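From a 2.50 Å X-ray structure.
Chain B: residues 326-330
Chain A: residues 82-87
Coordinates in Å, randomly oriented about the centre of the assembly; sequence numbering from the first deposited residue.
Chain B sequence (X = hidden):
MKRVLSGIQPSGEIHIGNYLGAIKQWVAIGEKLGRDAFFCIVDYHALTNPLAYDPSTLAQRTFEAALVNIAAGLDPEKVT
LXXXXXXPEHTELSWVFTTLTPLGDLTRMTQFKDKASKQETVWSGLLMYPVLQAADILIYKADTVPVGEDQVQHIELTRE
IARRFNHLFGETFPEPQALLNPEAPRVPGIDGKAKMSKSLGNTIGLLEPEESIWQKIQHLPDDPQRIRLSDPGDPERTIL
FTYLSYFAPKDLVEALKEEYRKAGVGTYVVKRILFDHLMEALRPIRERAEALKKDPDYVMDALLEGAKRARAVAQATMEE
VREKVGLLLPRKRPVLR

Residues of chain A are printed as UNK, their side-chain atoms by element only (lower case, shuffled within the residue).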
ATOM      1  N   GLY B 326       6.911  15.454   3.268  1.00 22.96           N
ATOM      2  CA  GLY B 326       8.062  15.961   2.547  1.00 21.71           C
ATOM      3  C   GLY B 326       8.495  15.489   1.178  1.00 30.46           C
ATOM      4  O   GLY B 326       9.635  15.765   0.765  1.00 23.85           O
ATOM      5  N   LEU B 327       7.620  14.784   0.471  1.00 28.60           N
ATOM      6  CA  LEU B 327       7.962  14.299  -0.859  1.00 29.04           C
ATOM      7  C   LEU B 327       8.138  15.474  -1.828  1.00 32.28           C
ATOM      8  O   LEU B 327       7.479  16.516  -1.700  1.00 32.82           O
ATOM      9  CB  LEU B 327       6.856  13.369  -1.393  1.00 16.15           C
ATOM     10  CG  LEU B 327       6.426  12.202  -0.492  1.00 26.97           C
ATOM     11  CD1 LEU B 327       5.305  11.455  -1.189  1.00 21.87           C
ATOM     12  CD2 LEU B 327       7.606  11.266  -0.167  1.00 12.56           C
ATOM     13  N   LEU B 328       9.034  15.283  -2.794  1.00 31.38           N
ATOM     14  CA  LEU B 328       9.303  16.248  -3.851  1.00 30.93           C
ATOM     15  C   LEU B 328       8.083  16.340  -4.775  1.00 37.88           C
ATOM     16  O   LEU B 328       7.668  15.340  -5.360  1.00 38.33           O
ATOM     17  CB  LEU B 328      10.486  15.774  -4.677  1.00 24.13           C
ATOM     18  CG  LEU B 328      10.801  16.659  -5.877  1.00 27.22           C
ATOM     19  CD1 LEU B 328      11.201  18.066  -5.390  1.00 15.51           C
ATOM     20  CD2 LEU B 328      11.922  15.993  -6.698  1.00 19.15           C
ATOM     21  N   LEU B 329       7.493  17.522  -4.907  1.00 39.54           N
ATOM     22  CA  LEU B 329       6.339  17.653  -5.783  1.00 39.96           C
ATOM     23  C   LEU B 329       6.796  18.045  -7.190  1.00 40.40           C
ATOM     24  O   LEU B 329       7.725  18.830  -7.374  1.00 43.59           O
ATOM     25  CB  LEU B 329       5.334  18.668  -5.213  1.00 40.03           C
ATOM     26  CG  LEU B 329       4.758  18.334  -3.814  1.00 49.73           C
ATOM     27  CD1 LEU B 329       3.804  19.451  -3.423  1.00 45.37           C
ATOM     28  CD2 LEU B 329       4.024  16.970  -3.776  1.00 37.61           C
ATOM     29  N   PRO B 330       6.160  17.468  -8.205  1.00 46.00           N
ATOM     30  CA  PRO B 330       6.516  17.767  -9.589  1.00 50.24           C
ATOM     31  C   PRO B 330       6.028  19.154 -10.017  1.00 60.15           C
ATOM     32  O   PRO B 330       6.768  19.849 -10.772  1.00 55.11           O
ATOM     33  CB  PRO B 330       5.847  16.632 -10.361  1.00 57.31           C
ATOM     34  CG  PRO B 330       4.609  16.346  -9.547  1.00 48.02           C
ATOM     35  CD  PRO B 330       5.132  16.410  -8.125  1.00 50.08           C
TER
ATOM     36  N   UNK A  82      12.990   8.935 -12.950  1.00 26.31           N
ATOM     37  CA  UNK A  82      11.809   9.441 -12.274  1.00 20.58           C
ATOM     38  C   UNK A  82      11.843   9.176 -10.768  1.00 29.59           C
ATOM     39  O   UNK A  82      12.679   8.404 -10.275  1.00 27.61           O
ATOM     40  c   UNK A  82      11.013   5.101 -13.608  1.00 26.21           C
ATOM     41  c   UNK A  82      11.096   6.486 -13.709  1.00 24.26           C
ATOM     42  c   UNK A  82      10.511   7.315 -12.754  1.00 15.94           C
ATOM     43  c   UNK A  82       9.747   5.338 -11.572  1.00 30.48           C
ATOM     44  c   UNK A  82      10.571   8.806 -12.897  1.00 23.14           C
ATOM     45  c   UNK A  82       9.844   6.740 -11.690  1.00 20.57           C
ATOM     46  c   UNK A  82      10.331   4.520 -12.527  1.00 24.21           C
ATOM     47  N   UNK A  83      10.943   9.835 -10.043  1.00 24.15           N
ATOM     48  CA  UNK A  83      10.845   9.695  -8.593  1.00 25.70           C
ATOM     49  C   UNK A  83       9.725   8.717  -8.260  1.00 26.49           C
ATOM     50  O   UNK A  83       8.602   8.872  -8.738  1.00 32.05           O
ATOM     51  c   UNK A  83      11.647  12.028  -8.150  1.00 15.23           C
ATOM     52  c   UNK A  83      10.282  10.828  -6.414  1.00 10.47           C
ATOM     53  c   UNK A  83      10.519  11.045  -7.916  1.00 21.88           C
ATOM     54  N   UNK A  84      10.023   7.727  -7.425  1.00 22.55           N
ATOM     55  CA  UNK A  84       9.043   6.710  -7.054  1.00 24.13           C
ATOM     56  C   UNK A  84       7.639   7.269  -6.766  1.00 27.32           C
ATOM     57  O   UNK A  84       6.686   6.889  -7.449  1.00 22.50           O
ATOM     58  n   UNK A  84       8.805   2.764  -4.057  1.00 36.19           N
ATOM     59  c   UNK A  84       9.372   3.932  -4.291  1.00 35.21           C
ATOM     60  c   UNK A  84       9.589   5.895  -5.878  1.00 17.14           C
ATOM     61  o   UNK A  84      10.399   4.302  -3.703  1.00 26.29           O
ATOM     62  c   UNK A  84       8.677   4.815  -5.343  1.00 25.57           C
ATOM     63  N   UNK A  85       7.509   8.182  -5.796  1.00 24.99           N
ATOM     64  CA  UNK A  85       6.199   8.772  -5.469  1.00 24.86           C
ATOM     65  C   UNK A  85       5.465   9.487  -6.613  1.00 24.41           C
ATOM     66  O   UNK A  85       4.279   9.783  -6.490  1.00 34.52           O
ATOM     67  c   UNK A  85       6.303   9.735  -4.259  1.00 18.30           C
ATOM     68  o   UNK A  85       7.011  10.933  -4.536  1.00 18.89           O
ATOM     69  N   UNK A  86       6.139   9.778  -7.720  1.00 24.28           N
ATOM     70  CA  UNK A  86       5.459  10.436  -8.837  1.00 20.21           C
ATOM     71  C   UNK A  86       4.577   9.488  -9.641  1.00 23.80           C
ATOM     72  O   UNK A  86       3.731   9.929 -10.393  1.00 26.65           O
ATOM     73  c   UNK A  86       8.333  14.157  -8.900  1.00 37.37           C
ATOM     74  c   UNK A  86       7.103  12.339  -9.076  1.00 31.93           C
ATOM     75  c   UNK A  86       7.092  12.742  -7.779  1.00 21.06           C
ATOM     76  n   UNK A  86       7.867  13.871  -7.698  1.00 26.12           N
ATOM     77  c   UNK A  86       6.463  11.156  -9.741  1.00 17.15           C
ATOM     78  n   UNK A  86       7.885  13.248  -9.753  1.00 34.25           N
ATOM     79  N   UNK A  87       4.768   8.185  -9.472  1.00 25.54           N
ATOM     80  CA  UNK A  87       3.913   7.206 -10.136  1.00 28.53           C
ATOM     81  C   UNK A  87       3.355   6.344  -9.004  1.00 27.16           C
ATOM     82  O   UNK A  87       3.874   5.288  -8.681  1.00 39.73           O
ATOM     83  c   UNK A  87       4.689   6.369 -11.131  1.00 19.57           C
ATOM     84  c   UNK A  87       3.740   5.442 -11.877  1.00 19.01           C
ATOM     85  c   UNK A  87       5.418   7.302 -12.090  1.00 16.36           C
TER

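Position 82 of chain A lies on a strand and carries seven side-chain carbons: one attached to CA, then a closed ring of six. No heteroatom interrupts the ring, so the residue is phenylalanine, F82(A). Its side chain is out of reach of the chain B stretch; it is buried, as suits a wholly apolar ring, but takes no part in the contact.

Position 83 has three side-chain carbons, with CB carrying two others. Such branching at CB, without oxygen, identifies valine, V83(A), a residue at home in a strand. Its CA-to-CB bond points toward the chain B stretch, and CG2 lies 4.2 Å from CD2 of L328(B), an apolar contact between two methyl groups.

At position 84 the chain enters a 3-10 segment. Five side-chain atoms form an unbranched run of three carbons, the third bearing one oxygen and one nitrogen. This terminal amide, two methylenes beyond CA, is that of glutamine, Q84(A). The side chain is extended, with chi1 and chi2 both t, and out of reach of the chain B stretch.

Position 85 has just one carbon and one oxygen, the side chain of serine, S85(A). Its CA-to-CB bond points toward the chain B stretch, where its CB packs 3.7 Å from the methyl CD1 of L327(B). So compact a side chain fits a buried site, and its hydroxyl is satisfied by a hydrogen bond elsewhere in the structure.

Position 86 shows one carbon leading to a five-membered ring of three carbons and two nitrogens: an imidazole, hence histidine, H86(A). CA-to-CB points sideways, but the ring end comes nearer to the chain B stretch. NE2 donates a hydrogen bond to the backbone O of L328(B), 2.8 Å away, at an N-H...O angle of 157°. The acceptor sits at the ring edge, near its plane, where an N-H can reach it. Over one face lies CD of P330(B), 4.1 Å from the centroid of the H86(A) ring, in a CH-pi contact.

Position 87 again has CB bearing two carbons: valine, V87(A). Buried but out of reach of the chain B stretch, it follows the 3-10 segment, and its N donates a hydrogen bond to O of Q84(A), 3.1 Å away.

The contact centres on H86(A), whose imidazole combines a polar edge with a face that receives the proline. Within chain A, the hydrogen bond from N of H86(A) to O of V83(A), 2.8 Å, closes the turn that carries the ring. L328(B) packs its methyl on V83(A), and L327(B) rests on CB of S85(A), while the CA-to-CB bond of L329(B) points away.

Chain A 82-87: FVQSHV
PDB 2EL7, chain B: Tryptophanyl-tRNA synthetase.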